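Local coordinates for protein ABC transporter (Thermotoga maritima, PDB 1JI0) that binds ATP and probably hydrolyses it to power the uptake of branched-chain amino acids across the membrane, as an ATPase of the ABC transporter superfamily, at residues T48-I52 against A53-R57; E120-F123 against S124-R128; E220-A223 against S224-L227. All coordinates share one frame; numbering follows the deposited sequence.

Contact 1. Residues T48-I52 against A53-R57; sequences TLSAI and AGLVR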
ATOM      1  N   THR A  48       3.659   8.851   6.481  1.00 25.34           N
ATOM      2  CA  THR A  48       4.269   8.962   5.161  1.00 24.31           C
ATOM      3  C   THR A  48       3.231   8.748   4.071  1.00 24.14           C
ATOM      4  O   THR A  48       3.143   9.546   3.136  1.00 23.45           O
ATOM      5  CB  THR A  48       5.421   7.953   4.984  1.00 23.67           C
ATOM      6  OG1 THR A  48       6.450   8.253   5.933  1.00 23.07           O
ATOM      7  CG2 THR A  48       6.002   8.032   3.573  1.00 22.95           C
ATOM      8  N   LEU A  49       2.434   7.690   4.199  1.00 23.56           N
ATOM      9  CA  LEU A  49       1.403   7.395   3.209  1.00 24.63           C
ATOM     10  C   LEU A  49       0.326   8.475   3.195  1.00 26.24           C
ATOM     11  O   LEU A  49      -0.216   8.811   2.135  1.00 28.32           O
ATOM     12  CB  LEU A  49       0.732   6.047   3.493  1.00 23.39           C
ATOM     13  CG  LEU A  49       1.552   4.758   3.454  1.00 23.50           C
ATOM     14  CD1 LEU A  49       0.614   3.579   3.634  1.00 23.44           C
ATOM     15  CD2 LEU A  49       2.283   4.626   2.132  1.00 22.70           C
ATOM     16  N   SER A  50       0.001   8.999   4.376  1.00 26.60           N
ATOM     17  CA  SER A  50      -1.011  10.041   4.489  1.00 27.25           C
ATOM     18  C   SER A  50      -0.539  11.299   3.780  1.00 26.86           C
ATOM     19  O   SER A  50      -1.310  11.938   3.070  1.00 27.02           O
ATOM     20  CB  SER A  50      -1.304  10.355   5.959  1.00 27.38           C
ATOM     21  OG  SER A  50      -2.007   9.281   6.572  1.00 29.31           O
ATOM     22  N   ALA A  51       0.729  11.651   3.976  1.00 26.69           N
ATOM     23  CA  ALA A  51       1.287  12.833   3.336  1.00 26.07           C
ATOM     24  C   ALA A  51       1.181  12.654   1.824  1.00 26.20           C
ATOM     25  O   ALA A  51       0.673  13.526   1.116  1.00 27.31           O
ATOM     26  CB  ALA A  51       2.733  13.020   3.755  1.00 25.19           C
ATOM     27  N   ILE A  52       1.641  11.507   1.333  1.00 26.00           N
ATOM     28  CA  ILE A  52       1.592  11.220  -0.097  1.00 24.14           C
ATOM     29  C   ILE A  52       0.173  11.358  -0.635  1.00 25.52           C
ATOM     30  O   ILE A  52      -0.034  11.902  -1.724  1.00 25.65           O
ATOM     31  CB  ILE A  52       2.113   9.790  -0.403  1.00 23.33           C
ATOM     32  CG1 ILE A  52       3.618   9.706  -0.115  1.00 21.22           C
ATOM     33  CG2 ILE A  52       1.834   9.436  -1.855  1.00 20.70           C
ATOM     34  CD1 ILE A  52       4.174   8.280  -0.105  1.00 22.90           C
ATOM     35  N   ALA A  53      -0.805  10.872   0.131  1.00 26.76           N
ATOM     36  CA  ALA A  53      -2.213  10.930  -0.272  1.00 27.73           C
ATOM     37  C   ALA A  53      -2.838  12.300   0.004  1.00 29.00           C
ATOM     38  O   ALA A  53      -4.009  12.532  -0.307  1.00 28.62           O
ATOM     39  CB  ALA A  53      -3.008   9.846   0.453  1.00 26.51           C
ATOM     40  N   GLY A  54      -2.056  13.196   0.596  1.00 29.60           N
ATOM     41  CA  GLY A  54      -2.547  14.530   0.904  1.00 32.64           C
ATOM     42  C   GLY A  54      -3.532  14.582   2.061  1.00 33.39           C
ATOM     43  O   GLY A  54      -4.417  15.442   2.088  1.00 33.71           O
ATOM     44  N   LEU A  55      -3.385  13.673   3.018  1.00 34.17           N
ATOM     45  CA  LEU A  55      -4.275  13.627   4.173  1.00 34.56           C
ATOM     46  C   LEU A  55      -3.668  14.385   5.343  1.00 35.79           C
ATOM     47  O   LEU A  55      -4.346  14.698   6.316  1.00 37.77           O
ATOM     48  CB  LEU A  55      -4.550  12.176   4.567  1.00 34.52           C
ATOM     49  CG  LEU A  55      -5.160  11.325   3.452  1.00 33.05           C
ATOM     50  CD1 LEU A  55      -5.396   9.909   3.946  1.00 33.18           C
ATOM     51  CD2 LEU A  55      -6.455  11.954   2.992  1.00 34.43           C
ATOM     52  N   VAL A  56      -2.376  14.667   5.249  1.00 35.89           N
ATOM     53  CA  VAL A  56      -1.681  15.421   6.279  1.00 37.22           C
ATOM     54  C   VAL A  56      -0.772  16.360   5.497  1.00 38.17           C
ATOM     55  O   VAL A  56      -0.353  16.030   4.390  1.00 38.28           O
ATOM     56  CB  VAL A  56      -0.865  14.499   7.217  1.00 37.39           C
ATOM     57  CG1 VAL A  56       0.190  13.742   6.437  1.00 37.23           C
ATOM     58  CG2 VAL A  56      -0.219  15.321   8.309  1.00 38.15           C
ATOM     59  N   ARG A  57      -0.476  17.529   6.052  1.00 38.06           N
ATOM     60  CA  ARG A  57       0.350  18.499   5.345  1.00 38.67           C
ATOM     61  C   ARG A  57       1.853  18.250   5.354  1.00 38.72           C
ATOM     62  O   ARG A  57       2.426  17.813   6.353  1.00 38.19           O
ATOM     63  CB  ARG A  57       0.089  19.908   5.887  1.00 39.30           C
ATOM     64  CG  ARG A  57       0.834  20.995   5.127  1.00 41.02           C
ATOM     65  CD  ARG A  57       0.714  22.346   5.811  1.00 43.05           C
ATOM     66  NE  ARG A  57       1.563  23.348   5.176  1.00 44.06           N
ATOM     67  CZ  ARG A  57       1.387  23.803   3.941  1.00 44.94           C
ATOM     68  NH1 ARG A  57       2.216  24.713   3.448  1.00 44.97           N
ATOM     69  NH2 ARG A  57       0.379  23.354   3.201  1.00 44.88           N
TER
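The carbonyl of S50 receives the amide of L55 in the straightest of the three backbone bonds that end this helix: L55 N lies 2.7 Å from S50 O, and the N-H points at the oxygen with an angle of 171°. Before it comes an ordinary helical bond, A53 N to L49 O at 2.9 Å. Between the two, the amide of G54 turns back to A51 O, 2.8 Å away, and here the donor stands above the carbonyl plane, well off a lone pair. L49 O thus keeps its helical partner, whereas S50 O and A51 O are satisfied by the chain that leaves the helix. The reversal depends on G54, whose phi of 73° is one that residues with a side chain seldom adopt.

Side chains close the turn on its flank. V56 sets CG1 between its own backbone N and carbonyl carbon (chi1 61°), and this branch reaches in against the helix, 3.3 Å from A51 N and 3.8 Å from A51 CB. Alongside, S50 CB touches V56 CG1 at 3.7 Å, while the hydroxyl of S50 turns back up the helix to the carbonyl of T46. A51 and V56 both rest on V14 of strand 5-16, so the end of the helix and the departing loop share one apolar support. With an i to i-5 bond enclosing a shorter one and a glycine of positive phi, this is a Schellman motif, terminating helix 45-52, whose first turn carries ATP-binding K45, T46 and T47 of the Walker A motif.

Contact 2. Residues E120-F123 against S124-R128; sequences EWIF and SLFPR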
ATOM      1  N   GLU A 120     -13.056 -10.576 -13.081  1.00 53.06           N
ATOM      2  CA  GLU A 120     -12.790 -12.008 -13.085  1.00 54.50           C
ATOM      3  C   GLU A 120     -11.380 -12.285 -12.572  1.00 53.67           C
ATOM      4  O   GLU A 120     -11.145 -13.296 -11.910  1.00 52.98           O
ATOM      5  CB  GLU A 120     -12.977 -12.595 -14.490  1.00 56.76           C
ATOM      6  CG  GLU A 120     -12.174 -11.917 -15.587  1.00 60.78           C
ATOM      7  CD  GLU A 120     -12.407 -12.545 -16.957  1.00 63.18           C
ATOM      8  OE1 GLU A 120     -11.845 -12.037 -17.955  1.00 63.99           O
ATOM      9  OE2 GLU A 120     -13.151 -13.550 -17.035  1.00 64.65           O
ATOM     10  N   TRP A 121     -10.448 -11.382 -12.866  1.00 53.04           N
ATOM     11  CA  TRP A 121      -9.077 -11.553 -12.399  1.00 51.78           C
ATOM     12  C   TRP A 121      -9.047 -11.528 -10.878  1.00 50.59           C
ATOM     13  O   TRP A 121      -8.311 -12.285 -10.255  1.00 50.60           O
ATOM     14  CB  TRP A 121      -8.165 -10.454 -12.953  1.00 52.11           C
ATOM     15  CG  TRP A 121      -6.777 -10.493 -12.368  1.00 53.12           C
ATOM     16  CD1 TRP A 121      -5.960 -11.585 -12.257  1.00 53.25           C
ATOM     17  CD2 TRP A 121      -6.058  -9.396 -11.791  1.00 52.91           C
ATOM     18  NE1 TRP A 121      -4.778 -11.236 -11.643  1.00 52.83           N
ATOM     19  CE2 TRP A 121      -4.812  -9.899 -11.347  1.00 52.62           C
ATOM     20  CE3 TRP A 121      -6.342  -8.035 -11.605  1.00 52.75           C
ATOM     21  CZ2 TRP A 121      -3.856  -9.090 -10.727  1.00 52.52           C
ATOM     22  CZ3 TRP A 121      -5.389  -7.230 -10.989  1.00 52.17           C
ATOM     23  CH2 TRP A 121      -4.161  -7.762 -10.558  1.00 52.61           C
ATOM     24  N   ILE A 122      -9.857 -10.654 -10.285  1.00 50.05           N
ATOM     25  CA  ILE A 122      -9.928 -10.537  -8.833  1.00 48.75           C
ATOM     26  C   ILE A 122     -10.559 -11.782  -8.228  1.00 48.46           C
ATOM     27  O   ILE A 122     -10.324 -12.113  -7.064  1.00 46.88           O
ATOM     28  CB  ILE A 122     -10.743  -9.291  -8.418  1.00 48.81           C
ATOM     29  CG1 ILE A 122      -9.920  -8.033  -8.701  1.00 48.54           C
ATOM     30  CG2 ILE A 122     -11.116  -9.365  -6.943  1.00 48.51           C
ATOM     31  CD1 ILE A 122     -10.622  -6.755  -8.345  1.00 49.94           C
ATOM     32  N   PHE A 123     -11.365 -12.466  -9.031  1.00 49.64           N
ATOM     33  CA  PHE A 123     -12.028 -13.686  -8.596  1.00 50.67           C
ATOM     34  C   PHE A 123     -11.004 -14.796  -8.390  1.00 50.18           C
ATOM     35  O   PHE A 123     -11.068 -15.542  -7.407  1.00 49.64           O
ATOM     36  CB  PHE A 123     -13.069 -14.105  -9.635  1.00 51.88           C
ATOM     37  CG  PHE A 123     -14.322 -13.274  -9.602  1.00 53.15           C
ATOM     38  CD1 PHE A 123     -15.112 -13.135 -10.741  1.00 53.78           C
ATOM     39  CD2 PHE A 123     -14.724 -12.642  -8.423  1.00 53.64           C
ATOM     40  CE1 PHE A 123     -16.284 -12.378 -10.709  1.00 54.05           C
ATOM     41  CE2 PHE A 123     -15.894 -11.885  -8.381  1.00 54.43           C
ATOM     42  CZ  PHE A 123     -16.676 -11.753  -9.529  1.00 54.15           C
ATOM     43  N   SER A 124     -10.053 -14.895  -9.316  1.00 50.21           N
ATOM     44  CA  SER A 124      -9.009 -15.904  -9.218  1.00 50.50           C
ATOM     45  C   SER A 124      -8.041 -15.548  -8.091  1.00 49.96           C
ATOM     46  O   SER A 124      -7.433 -16.426  -7.487  1.00 49.97           O
ATOM     47  CB  SER A 124      -8.257 -16.025 -10.545  1.00 51.17           C
ATOM     48  OG  SER A 124      -7.695 -14.788 -10.928  1.00 53.67           O
ATOM     49  N   LEU A 125      -7.906 -14.256  -7.804  1.00 49.51           N
ATOM     50  CA  LEU A 125      -7.022 -13.812  -6.732  1.00 49.29           C
ATOM     51  C   LEU A 125      -7.666 -14.039  -5.369  1.00 49.74           C
ATOM     52  O   LEU A 125      -6.980 -14.345  -4.391  1.00 49.80           O
ATOM     53  CB  LEU A 125      -6.698 -12.322  -6.877  1.00 48.40           C
ATOM     54  CG  LEU A 125      -5.854 -11.866  -8.066  1.00 48.22           C
ATOM     55  CD1 LEU A 125      -5.816 -10.348  -8.109  1.00 47.94           C
ATOM     56  CD2 LEU A 125      -4.452 -12.438  -7.945  1.00 48.81           C
ATOM     57  N   PHE A 126      -8.986 -13.890  -5.303  1.00 49.97           N
ATOM     58  CA  PHE A 126      -9.709 -14.052  -4.047  1.00 50.34           C
ATOM     59  C   PHE A 126     -10.889 -15.008  -4.165  1.00 51.22           C
ATOM     60  O   PHE A 126     -12.044 -14.586  -4.117  1.00 50.84           O
ATOM     61  CB  PHE A 126     -10.224 -12.697  -3.562  1.00 50.44           C
ATOM     62  CG  PHE A 126      -9.154 -11.661  -3.410  1.00 50.08           C
ATOM     63  CD1 PHE A 126      -8.189 -11.780  -2.418  1.00 49.92           C
ATOM     64  CD2 PHE A 126      -9.113 -10.561  -4.259  1.00 49.41           C
ATOM     65  CE1 PHE A 126      -7.200 -10.814  -2.273  1.00 50.35           C
ATOM     66  CE2 PHE A 126      -8.128  -9.593  -4.122  1.00 49.81           C
ATOM     67  CZ  PHE A 126      -7.171  -9.720  -3.126  1.00 49.51           C
ATOM     68  N   PRO A 127     -10.614 -16.311  -4.315  1.00 51.57           N
ATOM     69  CA  PRO A 127     -11.686 -17.304  -4.434  1.00 51.85           C
ATOM     70  C   PRO A 127     -12.736 -17.162  -3.330  1.00 52.49           C
ATOM     71  O   PRO A 127     -13.940 -17.195  -3.596  1.00 52.59           O
ATOM     72  CB  PRO A 127     -10.927 -18.625  -4.349  1.00 51.12           C
ATOM     73  CG  PRO A 127      -9.633 -18.291  -5.023  1.00 50.56           C
ATOM     74  CD  PRO A 127      -9.292 -16.953  -4.412  1.00 50.86           C
ATOM     75  N   ARG A 128     -12.269 -17.002  -2.095  1.00 52.89           N
ATOM     76  CA  ARG A 128     -13.148 -16.857  -0.941  1.00 53.90           C
ATOM     77  C   ARG A 128     -14.129 -15.696  -1.078  1.00 54.13           C
ATOM     78  O   ARG A 128     -15.236 -15.738  -0.541  1.00 54.78           O
ATOM     79  CB  ARG A 128     -12.317 -16.665   0.327  1.00 55.31           C
ATOM     80  CG  ARG A 128     -11.526 -17.886   0.750  1.00 57.06           C
ATOM     81  CD  ARG A 128     -12.446 -19.072   0.964  1.00 59.72           C
ATOM     82  NE  ARG A 128     -11.839 -20.094   1.813  1.00 61.89           N
ATOM     83  CZ  ARG A 128     -11.508 -19.902   3.087  1.00 62.57           C
ATOM     84  NH1 ARG A 128     -11.723 -18.723   3.659  1.00 62.43           N
ATOM     85  NH2 ARG A 128     -10.970 -20.894   3.790  1.00 62.59           N
TER
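Over one face of the W121 indole lies CD1 of L125, 3.6 Å from the centroid of the six-membered ring and 20° off its normal, a CH-pi contact between residues one helical turn apart. With CG anti to the backbone N (chi1 173°), the indole swings outward from the helix, its face where L125 CD1 can cover it. The phenyl ring of F126 is met differently: L125 CB sits over one face, offset toward the rim, whereas CG2 of I122 comes in at the edge, in the ring plane, 3.6 Å from CD2.

Polar contacts concentrate on W121 O. L125 N bonds to W121 O at 3.2 Å. From the same face of the carbonyl plane S124 OG bonds to W121 O at 2.7 Å, and S124 N adds a weak third bond. The serine hydroxyl therefore returns to its own helix. F126 N still bonds to I122 O at 2.8 Å, although F126 has itself left helical geometry.

L125 and F126 also touch V181 of helix 172-187, and F126 packs on M147 and I150 of helix 142-154. F126 thus both ends helix 114-125 and serves as N-cap residue of helix 127-130, a helix-to-helix kink with P127 in the first turn, within the helical part of the ABC ATPase fold.

Contact 3. Residues E220-A223 against S224-L227; sequences EGKA and SELL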
ATOM      1  N   GLU A 220      18.414   1.585   3.507  1.00 20.93           N
ATOM      2  CA  GLU A 220      17.561   1.283   2.368  1.00 20.78           C
ATOM      3  C   GLU A 220      18.363   0.378   1.446  1.00 22.48           C
ATOM      4  O   GLU A 220      19.590   0.289   1.569  1.00 21.83           O
ATOM      5  CB  GLU A 220      17.146   2.563   1.631  1.00 20.98           C
ATOM      6  CG  GLU A 220      18.294   3.305   0.978  1.00 22.39           C
ATOM      7  CD  GLU A 220      17.837   4.459   0.110  1.00 23.61           C
ATOM      8  OE1 GLU A 220      17.607   5.567   0.646  1.00 24.71           O
ATOM      9  OE2 GLU A 220      17.697   4.256  -1.113  1.00 24.08           O
ATOM     10  N   GLY A 221      17.674  -0.315   0.545  1.00 21.76           N
ATOM     11  CA  GLY A 221      18.372  -1.181  -0.386  1.00 21.28           C
ATOM     12  C   GLY A 221      17.540  -2.336  -0.884  1.00 21.34           C
ATOM     13  O   GLY A 221      16.417  -2.533  -0.439  1.00 21.41           O
ATOM     14  N   LYS A 222      18.097  -3.089  -1.824  1.00 22.09           N
ATOM     15  CA  LYS A 222      17.441  -4.264  -2.384  1.00 21.57           C
ATOM     16  C   LYS A 222      16.925  -5.101  -1.217  1.00 21.49           C
ATOM     17  O   LYS A 222      17.636  -5.309  -0.231  1.00 19.38           O
ATOM     18  CB  LYS A 222      18.456  -5.058  -3.215  1.00 23.80           C
ATOM     19  CG  LYS A 222      17.928  -6.344  -3.814  1.00 28.21           C
ATOM     20  CD  LYS A 222      18.980  -6.979  -4.720  1.00 30.99           C
ATOM     21  CE  LYS A 222      18.474  -8.274  -5.334  1.00 33.65           C
ATOM     22  NZ  LYS A 222      19.517  -8.889  -6.209  1.00 37.74           N
ATOM     23  N   ALA A 223      15.683  -5.570  -1.322  1.00 20.80           N
ATOM     24  CA  ALA A 223      15.065  -6.351  -0.255  1.00 23.16           C
ATOM     25  C   ALA A 223      15.864  -7.566   0.207  1.00 24.39           C
ATOM     26  O   ALA A 223      16.046  -7.772   1.404  1.00 23.15           O
ATOM     27  CB  ALA A 223      13.661  -6.791  -0.679  1.00 24.69           C
ATOM     28  N   SER A 224      16.335  -8.375  -0.737  1.00 25.29           N
ATOM     29  CA  SER A 224      17.093  -9.568  -0.381  1.00 26.59           C
ATOM     30  C   SER A 224      18.323  -9.201   0.444  1.00 27.05           C
ATOM     31  O   SER A 224      18.697  -9.929   1.362  1.00 27.84           O
ATOM     32  CB  SER A 224      17.507 -10.329  -1.638  1.00 26.93           C
ATOM     33  OG  SER A 224      18.354  -9.543  -2.456  1.00 29.81           O
ATOM     34  N   GLU A 225      18.940  -8.065   0.128  1.00 26.57           N
ATOM     35  CA  GLU A 225      20.114  -7.607   0.864  1.00 26.64           C
ATOM     36  C   GLU A 225      19.783  -7.116   2.283  1.00 26.13           C
ATOM     37  O   GLU A 225      20.551  -7.336   3.220  1.00 25.21           O
ATOM     38  CB  GLU A 225      20.821  -6.514   0.063  1.00 29.19           C
ATOM     39  CG  GLU A 225      21.688  -7.095  -1.033  1.00 33.56           C
ATOM     40  CD  GLU A 225      22.189  -6.065  -2.021  1.00 36.88           C
ATOM     41  OE1 GLU A 225      22.443  -4.906  -1.622  1.00 36.71           O
ATOM     42  OE2 GLU A 225      22.346  -6.427  -3.208  1.00 39.05           O
ATOM     43  N   LEU A 226      18.642  -6.453   2.450  1.00 23.73           N
ATOM     44  CA  LEU A 226      18.254  -5.988   3.774  1.00 22.50           C
ATOM     45  C   LEU A 226      18.015  -7.183   4.702  1.00 23.22           C
ATOM     46  O   LEU A 226      18.269  -7.109   5.901  1.00 23.25           O
ATOM     47  CB  LEU A 226      16.996  -5.126   3.682  1.00 21.46           C
ATOM     48  CG  LEU A 226      17.197  -3.810   2.923  1.00 21.87           C
ATOM     49  CD1 LEU A 226      15.881  -3.053   2.824  1.00 22.43           C
ATOM     50  CD2 LEU A 226      18.251  -2.972   3.654  1.00 22.60           C
ATOM     51  N   LEU A 227      17.533  -8.287   4.140  1.00 24.33           N
ATOM     52  CA  LEU A 227      17.279  -9.499   4.914  1.00 26.49           C
ATOM     53  C   LEU A 227      18.583 -10.109   5.441  1.00 27.78           C
ATOM     54  O   LEU A 227      18.583 -10.831   6.439  1.00 29.39           O
ATOM     55  CB  LEU A 227      16.547 -10.529   4.050  1.00 25.84           C
ATOM     56  CG  LEU A 227      15.058 -10.266   3.825  1.00 24.08           C
ATOM     57  CD1 LEU A 227      14.529 -11.199   2.758  1.00 26.21           C
ATOM     58  CD2 LEU A 227      14.314 -10.455   5.124  1.00 21.34           C
TER
HETATM   59  O   HOH W   1      21.732  -9.251  -3.719  1.00 43.05           O
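Strand 216-222 passes straight into helix 223-227, with the extended K222 at the N-cap position: L226 N bonds to K222 O at 3.1 Å and L227 N to A223 O at 3.2 Å, while E225 N makes a further, weak bond to K222 O.

L226 folds back over the strand it follows. Its CG is anti to its carbonyl carbon (chi1 -66°), and the branches spread along the strand backbone: CD1 lies 3.3 Å from G221 O and CD2 4.0 Å from E220 C. L226 also touches L203, so it meets both the edge strand and helix 199-205, and L227 joins it on L203. This is a strand-to-helix junction at the edge of the nucleotide-binding domain's central sheet, where 216-222 runs antiparallel to 208-213; G221, which takes a phi of 153°, a conformation accessible chiefly to glycine, pairs by backbone bonds with G209.

On the outer side, K222 runs fully extended past S224, whose OG is 3.1 Å from K222 CE, and it crosses the E225 side chain at about a right angle. The charged ends do not touch, K222 NZ being 4.8 Å from E225 OE2. One water spans them instead, donating to E225 OE2 at 2.9 Å and accepting a weak bond from K222 NZ. E220 points its carboxylate the other way, to the hydroxyl of Y208.

Overall arrangement
Three short-range contacts punctuate the chain in series, none nested in or crossing another. Contact 1 comes first, closing the end of helix 45-52 so that the chain can turn toward strand 60-65; it joins the helix behind the ATP site to strand 5-16 of the antiparallel sheet. Contact 2 follows at the kink between helices 114-125 and 127-130, packing against helices 142-154 and 172-187, on the opposite side of the chain's centre from contact 1; the two centres are about 30 Å apart. Contact 3 closes the turn from edge strand 216-222 into helix 223-227, about 31 Å from contact 2 between centres, tying the mixed sheet to helix 199-205.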